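Long-range contacts in aminoglycoside N(6')-acetyltransferase type 1 (Salmonella choleraesuis, PDB 2VBQ), which transfers an acetyl group from acetyl-CoA to the 6'-amino group of aminoglycoside antibiotics and so confers resistance to them: residues Asn27-Arg38 against His50-Leu58; Ala74-Arg83 against Pro94-Leu104. All coordinates share one frame; numbering follows the deposited sequence.

Contact 1. Residues Asn27-Arg38 against His50-Leu58; sequences NKTHLEHWRGLR and HLADGEEIL
R38 reaches across to H50 and D53 mainly through NH1, which donates to D53 OD2 at 3.0 Å, in a salt bridge, and to H50 ND1 at 3.1 Å; NH2 adds a weak bond to the same oxygen. The carboxylate oxygen takes NH1 on its anti lone pair and lies at the edge of the guanidinium, while the carboxylate itself stands nearly upright to that plane (86°). H50 is met less squarely, NH1 being tilted out of the imidazole plane. The straight R38 chain, extended from CG to NE, leaves the helix with CG opposite the backbone N (chi1 -151°) and runs past the imidazole at CB and CG before it turns to D53. Beside it the six-membered ring of W34 comes obliquely against the G54 backbone, CZ3 3.3 Å from G54 CA; the absence of a side chain there lets the indole come this close. CZ2 of W34 rests 3.5 Å from I57 CD1. The two short helical segments, 31-38 and 50-58, run at 135° to each other, and they belong to the pair of helices that follows the first strand in the GNAT fold. At the other end L31 and L58 meet tip to tip, CD1 to CD1 at 3.6 Å, and L58 CD2 lies 3.5 Å from N27 CA at the start of the turn into helix 31-41. Further out, K28 lays its CD across L58 CD1. W34 CH2 lies over one face of the R38 guanidinium, near its rim. D79 of strand 73-83 positions both groups, bonding W34 NE1 through OD1 and R38 NE through OD2. R38 also touches the bound bisubstrate analogue, and H50 meets the ring of H45, a substrate-binding residue.

Contact 2. Residues Ala74-Arg83 against Pro94-Leu104; sequences AIGFADASIR and PVVFLEGIFVL
A classic beta bulge interrupts the pairing of the two strands: E99 and G100 both face D79, whose carbonyl oxygen accepts from E99 N at 2.8 Å and from G100 N at 3.3 Å, both on the same face of its plane. The extra residue turns the E99 side chain toward the partner strand, where S81 and R83 hold its carboxylate. R83 grips it side-on, NE to E99 OE2 (2.9 Å) and NH2 to E99 OE1 (3.0 Å), both oxygens met syn by donors tilted out of the carboxylate plane; S81 OG donates to the anti side of OE2 at 2.5 Å. The same guanidinium lies flat on F97, planes 10° apart and CZ 3.5 Å from the ring centroid, a cation-pi stack. Strands 73-83 and 95-103 form the central antiparallel hairpin of the GNAT sheet, and a bulge in the latter is a hallmark of the fold; I101 N and V103 N, of acetyl-CoA-binding residues, and E99 O, of a substrate-binding residue, hydrogen-bond the bisubstrate analogue. Beyond the bulge, F77 CE1 packs obliquely on F102 CB at 3.7 Å. F77 owes this to its first torsion, chi1 80°, which sets the ring between its own N and carbonyl carbon. On the sheet face of A80, I82, V96 and I101, helix 112-126 packs, whereas F97 and E99 touch F160 and Y86 of the second subunit.

Contact 2 is the core of the fold, a buried strand pair almost at the centre of the chain; contact 1 is a partly buried helix pair whose centre lies about 13 Å away. Backbone hydrogen bonds dominate contact 2, whereas those across contact 1 run between side chains, with leucines at one end, the indole in the middle and the R38 cluster at the other end. R83 keeps its carboxylate, E99, within contact 2, but R38 is shared between D53 and D79 of contact 2. R83 lies flat on a phenyl ring, whereas R38 has an indole carbon near the rim of one guanidinium face. The contacts touch directly: L37 and R38 of helix 31-41 pack on F77, placing the first helix against the 74-83 strand.

Contact 1. Residues Asn27-Arg38 against His50-Leu58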
loop_
_atom_site.group_PDB
_atom_site.type_symbol
_atom_site.label_atom_id
_atom_site.label_comp_id
_atom_site.label_asym_id
_atom_site.label_seq_id
_atom_site.Cartn_x
_atom_site.Cartn_y
_atom_site.Cartn_z
ATOM N N ASN A 27 -20.797 11.877 7.017
ATOM C CA ASN A 27 -21.955 11.019 7.156
ATOM C C ASN A 27 -22.863 11.327 5.959
ATOM O O ASN A 27 -22.490 12.113 5.062
ATOM C CB ASN A 27 -22.611 11.217 8.545
ATOM C CG ASN A 27 -23.060 12.655 8.812
ATOM O OD1 ASN A 27 -23.383 13.403 7.889
ATOM N ND2 ASN A 27 -23.106 13.040 10.089
ATOM N N LYS A 28 -24.031 10.691 5.917
ATOM C CA LYS A 28 -25.014 10.934 4.876
ATOM C C LYS A 28 -25.231 12.434 4.590
ATOM O O LYS A 28 -25.370 12.844 3.431
ATOM C CB LYS A 28 -26.348 10.279 5.275
ATOM C CG LYS A 28 -27.271 9.977 4.101
ATOM C CD LYS A 28 -26.794 8.744 3.333
ATOM C CE LYS A 28 -27.663 8.468 2.114
ATOM N NZ LYS A 28 -29.076 8.114 2.458
ATOM N N THR A 29 -25.255 13.245 5.643
ATOM C CA THR A 29 -25.523 14.671 5.468
ATOM C C THR A 29 -24.402 15.464 4.748
ATOM O O THR A 29 -24.671 16.511 4.165
ATOM C CB THR A 29 -25.985 15.363 6.781
ATOM O OG1 THR A 29 -24.898 15.461 7.707
ATOM C CG2 THR A 29 -27.141 14.598 7.422
ATOM N N HIS A 30 -23.170 14.948 4.743
ATOM C CA HIS A 30 -22.068 15.645 4.077
ATOM C C HIS A 30 -21.682 15.040 2.747
ATOM O O HIS A 30 -20.647 15.406 2.192
ATOM C CB HIS A 30 -20.816 15.663 4.951
ATOM C CG HIS A 30 -21.015 16.313 6.274
ATOM N ND1 HIS A 30 -21.084 15.593 7.446
ATOM C CD2 HIS A 30 -21.159 17.614 6.616
ATOM C CE1 HIS A 30 -21.260 16.428 8.457
ATOM N NE2 HIS A 30 -21.314 17.659 7.979
ATOM N N LEU A 31 -22.479 14.084 2.261
ATOM C CA LEU A 31 -22.132 13.354 1.043
ATOM C C LEU A 31 -21.976 14.265 -0.160
ATOM O O LEU A 31 -21.032 14.098 -0.930
ATOM C CB LEU A 31 -23.162 12.274 0.704
ATOM C CG LEU A 31 -23.021 10.860 1.271
ATOM C CD1 LEU A 31 -24.257 10.043 0.860
ATOM C CD2 LEU A 31 -21.736 10.189 0.793
ATOM N N GLU A 32 -22.904 15.204 -0.344
ATOM C CA GLU A 32 -22.788 16.178 -1.477
ATOM C C GLU A 32 -21.606 17.153 -1.344
ATOM O O GLU A 32 -20.961 17.461 -2.330
ATOM C CB GLU A 32 -24.090 16.954 -1.687
ATOM C CG GLU A 32 -25.240 16.083 -2.211
ATOM C CD GLU A 32 -25.905 15.256 -1.124
ATOM O OE1 GLU A 32 -25.604 15.439 0.087
ATOM O OE2 GLU A 32 -26.753 14.407 -1.491
ATOM N N HIS A 33 -21.332 17.624 -0.126
ATOM C CA HIS A 33 -20.139 18.430 0.134
ATOM C C HIS A 33 -18.881 17.674 -0.309
ATOM O O HIS A 33 -18.017 18.226 -1.004
ATOM C CB HIS A 33 -19.991 18.757 1.613
ATOM C CG HIS A 33 -21.011 19.706 2.155
ATOM N ND1 HIS A 33 -21.497 20.779 1.440
ATOM C CD2 HIS A 33 -21.593 19.774 3.375
ATOM C CE1 HIS A 33 -22.362 21.446 2.186
ATOM N NE2 HIS A 33 -22.429 20.864 3.368
ATOM N N TRP A 34 -18.790 16.408 0.106
ATOM C CA TRP A 34 -17.646 15.549 -0.200
ATOM C C TRP A 34 -17.482 15.245 -1.698
ATOM O O TRP A 34 -16.410 15.471 -2.258
ATOM C CB TRP A 34 -17.751 14.269 0.631
ATOM C CG TRP A 34 -16.721 13.243 0.375
ATOM C CD1 TRP A 34 -15.422 13.237 0.818
ATOM C CD2 TRP A 34 -16.908 12.029 -0.357
ATOM N NE1 TRP A 34 -14.784 12.081 0.390
ATOM C CE2 TRP A 34 -15.672 11.332 -0.341
ATOM C CE3 TRP A 34 -18.004 11.457 -1.023
ATOM C CZ2 TRP A 34 -15.509 10.073 -0.943
ATOM C CZ3 TRP A 34 -17.841 10.206 -1.649
ATOM C CH2 TRP A 34 -16.602 9.526 -1.594
ATOM N N ARG A 35 -18.540 14.761 -2.347
ATOM C CA ARG A 35 -18.521 14.529 -3.790
ATOM C C ARG A 35 -18.154 15.822 -4.581
ATOM O O ARG A 35 -17.392 15.769 -5.540
ATOM C CB ARG A 35 -19.885 14.003 -4.272
ATOM C CG ARG A 35 -20.334 12.611 -3.785
ATOM C CD ARG A 35 -21.582 12.169 -4.642
ATOM N NE ARG A 35 -22.616 11.515 -3.829
ATOM C CZ ARG A 35 -23.791 12.066 -3.514
ATOM N NH1 ARG A 35 -24.113 13.284 -3.952
ATOM N NH2 ARG A 35 -24.660 11.395 -2.762
ATOM N N GLY A 36 -18.660 16.977 -4.152
ATOM C CA GLY A 36 -18.346 18.248 -4.843
ATOM C C GLY A 36 -16.858 18.585 -4.840
ATOM O O GLY A 36 -16.309 19.075 -5.844
ATOM N N LEU A 37 -16.197 18.315 -3.714
ATOM C CA LEU A 37 -14.765 18.534 -3.569
ATOM C C LEU A 37 -13.913 17.443 -4.217
ATOM O O LEU A 37 -12.900 17.722 -4.864
ATOM C CB LEU A 37 -14.421 18.641 -2.076
ATOM C CG LEU A 37 -14.766 19.968 -1.432
ATOM C CD1 LEU A 37 -14.831 19.817 0.097
ATOM C CD2 LEU A 37 -13.767 21.091 -1.891
ATOM N N ARG A 38 -14.334 16.193 -4.037
ATOM C CA ARG A 38 -13.597 15.046 -4.568
ATOM C C ARG A 38 -13.423 15.104 -6.089
ATOM O O ARG A 38 -12.386 14.708 -6.637
ATOM C CB ARG A 38 -14.294 13.752 -4.142
ATOM C CG ARG A 38 -13.350 12.567 -3.996
ATOM C CD ARG A 38 -14.120 11.505 -3.312
ATOM N NE ARG A 38 -13.382 10.302 -2.957
ATOM C CZ ARG A 38 -13.495 9.137 -3.588
ATOM N NH1 ARG A 38 -14.285 9.023 -4.652
ATOM N NH2 ARG A 38 -12.810 8.084 -3.150
ATOM N N HIS A 50 -17.494 7.895 -7.768
ATOM C CA HIS A 50 -17.729 8.779 -6.612
ATOM C C HIS A 50 -18.966 8.381 -5.788
ATOM O O HIS A 50 -18.937 8.406 -4.556
ATOM C CB HIS A 50 -17.846 10.244 -7.061
ATOM C CG HIS A 50 -16.565 10.833 -7.578
ATOM N ND1 HIS A 50 -15.450 11.008 -6.786
ATOM C CD2 HIS A 50 -16.229 11.304 -8.802
ATOM C CE1 HIS A 50 -14.481 11.550 -7.502
ATOM N NE2 HIS A 50 -14.928 11.740 -8.730
ATOM N N LEU A 51 -20.045 8.001 -6.476
ATOM C CA LEU A 51 -21.292 7.588 -5.825
ATOM C C LEU A 51 -21.147 6.291 -5.020
ATOM O O LEU A 51 -21.553 6.219 -3.850
ATOM C CB LEU A 51 -22.420 7.453 -6.858
ATOM C CG LEU A 51 -23.780 6.959 -6.353
ATOM C CD1 LEU A 51 -24.557 8.079 -5.662
ATOM C CD2 LEU A 51 -24.596 6.343 -7.506
ATOM N N ALA A 52 -20.576 5.274 -5.660
ATOM C CA ALA A 52 -20.370 3.980 -5.023
ATOM C C ALA A 52 -19.362 4.114 -3.871
ATOM O O ALA A 52 -19.551 3.514 -2.813
ATOM C CB ALA A 52 -19.904 2.950 -6.040
ATOM N N ASP A 53 -18.313 4.912 -4.090
ATOM C CA ASP A 53 -17.307 5.210 -3.058
ATOM C C ASP A 53 -17.915 5.855 -1.821
ATOM O O ASP A 53 -17.596 5.468 -0.700
ATOM C CB ASP A 53 -16.194 6.091 -3.620
ATOM C CG ASP A 53 -15.368 5.386 -4.682
ATOM O OD1 ASP A 53 -15.568 4.167 -4.894
ATOM O OD2 ASP A 53 -14.523 6.059 -5.313
ATOM N N GLY A 54 -18.791 6.833 -2.038
ATOM C CA GLY A 54 -19.513 7.482 -0.956
ATOM C C GLY A 54 -20.230 6.489 -0.070
ATOM O O GLY A 54 -20.011 6.465 1.153
ATOM N N GLU A 55 -21.083 5.671 -0.699
ATOM C CA GLU A 55 -21.913 4.696 0.015
ATOM C C GLU A 55 -21.073 3.671 0.784
ATOM O O GLU A 55 -21.378 3.360 1.930
ATOM C CB GLU A 55 -22.890 3.976 -0.934
ATOM C CG GLU A 55 -23.911 4.880 -1.622
ATOM C CD GLU A 55 -24.647 5.832 -0.671
ATOM O OE1 GLU A 55 -25.041 5.414 0.453
ATOM O OE2 GLU A 55 -24.843 7.007 -1.065
ATOM N N GLU A 56 -20.021 3.167 0.144
ATOM C CA GLU A 56 -19.099 2.241 0.785
ATOM C C GLU A 56 -18.512 2.846 2.056
ATOM O O GLU A 56 -18.580 2.221 3.117
ATOM C CB GLU A 56 -17.977 1.847 -0.166
ATOM C CG GLU A 56 -17.175 0.634 0.300
ATOM C CD GLU A 56 -15.877 0.460 -0.468
ATOM O OE1 GLU A 56 -15.565 1.325 -1.311
ATOM O OE2 GLU A 56 -15.164 -0.538 -0.229
ATOM N N ILE A 57 -17.975 4.068 1.951
ATOM C CA ILE A 57 -17.333 4.734 3.088
ATOM C C ILE A 57 -18.286 4.845 4.292
ATOM O O ILE A 57 -17.900 4.553 5.427
ATOM C CB ILE A 57 -16.690 6.115 2.697
ATOM C CG1 ILE A 57 -15.531 5.913 1.700
ATOM C CG2 ILE A 57 -16.171 6.845 3.942
ATOM C CD1 ILE A 57 -15.086 7.143 0.947
ATOM N N LEU A 58 -19.533 5.232 4.042
ATOM C CA LEU A 58 -20.517 5.373 5.117
ATOM C C LEU A 58 -20.804 4.046 5.839
ATOM O O LEU A 58 -21.189 4.030 7.001
ATOM C CB LEU A 58 -21.822 5.992 4.586
ATOM C CG LEU A 58 -21.744 7.413 4.003
ATOM C CD1 LEU A 58 -23.102 7.857 3.504
ATOM C CD2 LEU A 58 -21.189 8.389 5.040
#

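Contact 2. Residues Ala74-Arg83 against Pro94-Leu104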
loop_
_atom_site.group_PDB
_atom_site.type_symbol
_atom_site.label_atom_id
_atom_site.label_comp_id
_atom_site.label_asym_id
_atom_site.label_seq_id
_atom_site.Cartn_x
_atom_site.Cartn_y
_atom_site.Cartn_z
ATOM N N ALA A 74 -18.153 23.751 2.573
ATOM C CA ALA A 74 -17.080 22.774 2.660
ATOM C C ALA A 74 -15.886 23.263 1.850
ATOM O O ALA A 74 -15.985 23.516 0.631
ATOM C CB ALA A 74 -17.574 21.422 2.160
ATOM N N ILE A 75 -14.756 23.432 2.536
ATOM C CA ILE A 75 -13.607 24.045 1.918
ATOM C C ILE A 75 -12.461 23.060 1.668
ATOM O O ILE A 75 -11.463 23.420 1.055
ATOM C CB ILE A 75 -13.126 25.270 2.723
ATOM C CG1 ILE A 75 -12.647 24.868 4.148
ATOM C CG2 ILE A 75 -14.246 26.332 2.812
ATOM C CD1 ILE A 75 -12.157 26.077 4.978
ATOM N N GLY A 76 -12.590 21.834 2.169
ATOM C CA GLY A 76 -11.586 20.810 1.862
ATOM C C GLY A 76 -11.987 19.472 2.430
ATOM O O GLY A 76 -12.970 19.395 3.191
ATOM N N PHE A 77 -11.259 18.421 2.049
ATOM C CA PHE A 77 -11.541 17.088 2.576
ATOM C C PHE A 77 -10.307 16.216 2.603
ATOM O O PHE A 77 -9.285 16.480 1.941
ATOM C CB PHE A 77 -12.667 16.365 1.783
ATOM C CG PHE A 77 -12.194 15.750 0.515
ATOM C CD1 PHE A 77 -11.937 16.564 -0.609
ATOM C CD2 PHE A 77 -11.969 14.362 0.427
ATOM C CE1 PHE A 77 -11.449 16.000 -1.792
ATOM C CE2 PHE A 77 -11.491 13.790 -0.762
ATOM C CZ PHE A 77 -11.243 14.604 -1.871
ATOM N N ALA A 78 -10.432 15.133 3.364
ATOM C CA ALA A 78 -9.464 14.069 3.337
ATOM C C ALA A 78 -10.168 12.714 3.360
ATOM O O ALA A 78 -11.145 12.515 4.094
ATOM C CB ALA A 78 -8.474 14.204 4.533
ATOM N N ASP A 79 -9.650 11.783 2.557
ATOM C CA ASP A 79 -10.082 10.390 2.627
ATOM C C ASP A 79 -9.024 9.619 3.401
ATOM O O ASP A 79 -7.839 9.809 3.152
ATOM C CB ASP A 79 -10.211 9.784 1.215
ATOM C CG ASP A 79 -11.385 10.359 0.422
ATOM O OD1 ASP A 79 -12.305 10.934 1.013
ATOM O OD2 ASP A 79 -11.397 10.207 -0.815
ATOM N N ALA A 80 -9.451 8.725 4.301
ATOM C CA ALA A 80 -8.511 7.911 5.089
ATOM C C ALA A 80 -8.959 6.444 5.120
ATOM O O ALA A 80 -10.131 6.139 4.900
ATOM C CB ALA A 80 -8.365 8.467 6.489
ATOM N N SER A 81 -8.011 5.546 5.336
ATOM C CA SER A 81 -8.320 4.147 5.538
ATOM C C SER A 81 -7.512 3.599 6.702
ATOM O O SER A 81 -6.510 4.195 7.115
ATOM C CB SER A 81 -7.947 3.347 4.282
ATOM O OG SER A 81 -6.532 3.401 4.078
ATOM N N ILE A 82 -7.945 2.440 7.200
ATOM C CA ILE A 82 -7.127 1.607 8.074
ATOM C C ILE A 82 -6.687 0.416 7.223
ATOM O O ILE A 82 -7.513 -0.427 6.807
ATOM C CB ILE A 82 -7.919 1.071 9.271
ATOM C CG1 ILE A 82 -8.617 2.218 10.032
ATOM C CG2 ILE A 82 -6.969 0.188 10.171
ATOM C CD1 ILE A 82 -7.695 3.254 10.632
ATOM N N ARG A 83 -5.392 0.354 6.967
ATOM C CA ARG A 83 -4.853 -0.630 6.056
ATOM C C ARG A 83 -4.229 -1.779 6.845
ATOM O O ARG A 83 -3.415 -1.545 7.728
ATOM C CB ARG A 83 -3.787 -0.013 5.132
ATOM C CG ARG A 83 -4.345 0.882 4.022
ATOM C CD ARG A 83 -3.246 1.054 2.984
ATOM N NE ARG A 83 -3.493 2.048 1.942
ATOM C CZ ARG A 83 -2.580 2.396 1.025
ATOM N NH1 ARG A 83 -1.379 1.821 1.024
ATOM N NH2 ARG A 83 -2.858 3.310 0.106
ATOM N N PRO A 94 -2.341 -2.689 12.064
ATOM C CA PRO A 94 -2.696 -1.955 10.861
ATOM C C PRO A 94 -2.137 -0.517 10.885
ATOM O O PRO A 94 -1.587 -0.073 11.911
ATOM C CB PRO A 94 -4.239 -1.935 10.906
ATOM C CG PRO A 94 -4.534 -1.832 12.363
ATOM C CD PRO A 94 -3.439 -2.658 13.058
ATOM N N VAL A 95 -2.288 0.177 9.758
ATOM C CA VAL A 95 -1.767 1.536 9.579
ATOM C C VAL A 95 -2.921 2.445 9.123
ATOM O O VAL A 95 -3.750 2.026 8.288
ATOM C CB VAL A 95 -0.592 1.555 8.535
ATOM C CG1 VAL A 95 -0.148 2.987 8.200
ATOM C CG2 VAL A 95 0.590 0.746 9.045
ATOM N N VAL A 96 -2.994 3.649 9.701
ATOM C CA VAL A 96 -3.922 4.695 9.206
ATOM C C VAL A 96 -3.325 5.431 8.005
ATOM O O VAL A 96 -2.206 5.978 8.068
ATOM C CB VAL A 96 -4.472 5.680 10.337
ATOM C CG1 VAL A 96 -3.374 6.526 10.975
ATOM C CG2 VAL A 96 -5.629 6.545 9.779
ATOM N N PHE A 97 -4.036 5.369 6.878
ATOM C CA PHE A 97 -3.453 5.814 5.631
ATOM C C PHE A 97 -4.213 7.004 5.045
ATOM O O PHE A 97 -5.449 6.979 4.952
ATOM C CB PHE A 97 -3.348 4.674 4.571
ATOM C CG PHE A 97 -2.324 4.978 3.501
ATOM C CD1 PHE A 97 -2.645 5.789 2.404
ATOM C CD2 PHE A 97 -1.009 4.531 3.640
ATOM C CE1 PHE A 97 -1.679 6.118 1.443
ATOM C CE2 PHE A 97 -0.047 4.859 2.683
ATOM C CZ PHE A 97 -0.396 5.643 1.582
ATOM N N LEU A 98 -3.467 8.056 4.700
ATOM C CA LEU A 98 -4.044 9.240 4.041
ATOM C C LEU A 98 -4.248 8.925 2.544
ATOM O O LEU A 98 -3.297 8.962 1.760
ATOM C CB LEU A 98 -3.154 10.484 4.270
ATOM C CG LEU A 98 -3.697 11.857 3.794
ATOM C CD1 LEU A 98 -4.948 12.265 4.600
ATOM C CD2 LEU A 98 -2.648 12.952 3.873
ATOM N N GLU A 99 -5.493 8.616 2.162
ATOM C CA GLU A 99 -5.804 8.149 0.810
ATOM C C GLU A 99 -5.991 9.303 -0.187
ATOM O O GLU A 99 -5.766 9.139 -1.386
ATOM C CB GLU A 99 -7.044 7.221 0.809
ATOM C CG GLU A 99 -6.908 5.915 1.657
ATOM C CD GLU A 99 -5.953 4.852 1.056
ATOM O OE1 GLU A 99 -5.299 5.101 0.019
ATOM O OE2 GLU A 99 -5.841 3.757 1.650
ATOM N N GLY A 100 -6.357 10.476 0.326
ATOM C CA GLY A 100 -6.538 11.679 -0.519
ATOM C C GLY A 100 -6.706 12.912 0.347
ATOM O O GLY A 100 -7.288 12.831 1.421
ATOM N N ILE A 101 -6.206 14.051 -0.117
ATOM C CA ILE A 101 -6.399 15.302 0.586
ATOM C C ILE A 101 -6.415 16.457 -0.425
ATOM O O ILE A 101 -5.596 16.503 -1.365
ATOM C CB ILE A 101 -5.358 15.516 1.731
ATOM C CG1 ILE A 101 -5.799 16.654 2.659
ATOM C CG2 ILE A 101 -3.926 15.723 1.146
ATOM C CD1 ILE A 101 -5.212 16.621 4.043
ATOM N N PHE A 102 -7.342 17.384 -0.206
ATOM C CA PHE A 102 -7.548 18.513 -1.107
ATOM C C PHE A 102 -8.175 19.660 -0.349
ATOM O O PHE A 102 -9.133 19.461 0.406
ATOM C CB PHE A 102 -8.452 18.100 -2.282
ATOM C CG PHE A 102 -8.869 19.265 -3.174
ATOM C CD1 PHE A 102 -8.053 19.683 -4.243
ATOM C CD2 PHE A 102 -10.075 19.927 -2.949
ATOM C CE1 PHE A 102 -8.455 20.789 -5.083
ATOM C CE2 PHE A 102 -10.474 21.011 -3.757
ATOM C CZ PHE A 102 -9.660 21.431 -4.824
ATOM N N VAL A 103 -7.642 20.859 -0.551
ATOM C CA VAL A 103 -8.214 22.082 0.003
ATOM C C VAL A 103 -8.409 23.043 -1.163
ATOM O O VAL A 103 -7.521 23.141 -2.021
ATOM C CB VAL A 103 -7.297 22.726 1.092
ATOM C CG1 VAL A 103 -7.844 24.084 1.584
ATOM C CG2 VAL A 103 -7.102 21.766 2.277
ATOM N N LEU A 104 -9.573 23.690 -1.227
ATOM C CA LEU A 104 -9.856 24.623 -2.333
ATOM C C LEU A 104 -8.759 25.682 -2.433
ATOM O O LEU A 104 -8.304 26.188 -1.396
ATOM C CB LEU A 104 -11.198 25.332 -2.113
ATOM C CG LEU A 104 -12.453 24.487 -2.365
ATOM C CD1 LEU A 104 -13.668 25.182 -1.816
ATOM C CD2 LEU A 104 -12.634 24.196 -3.837
#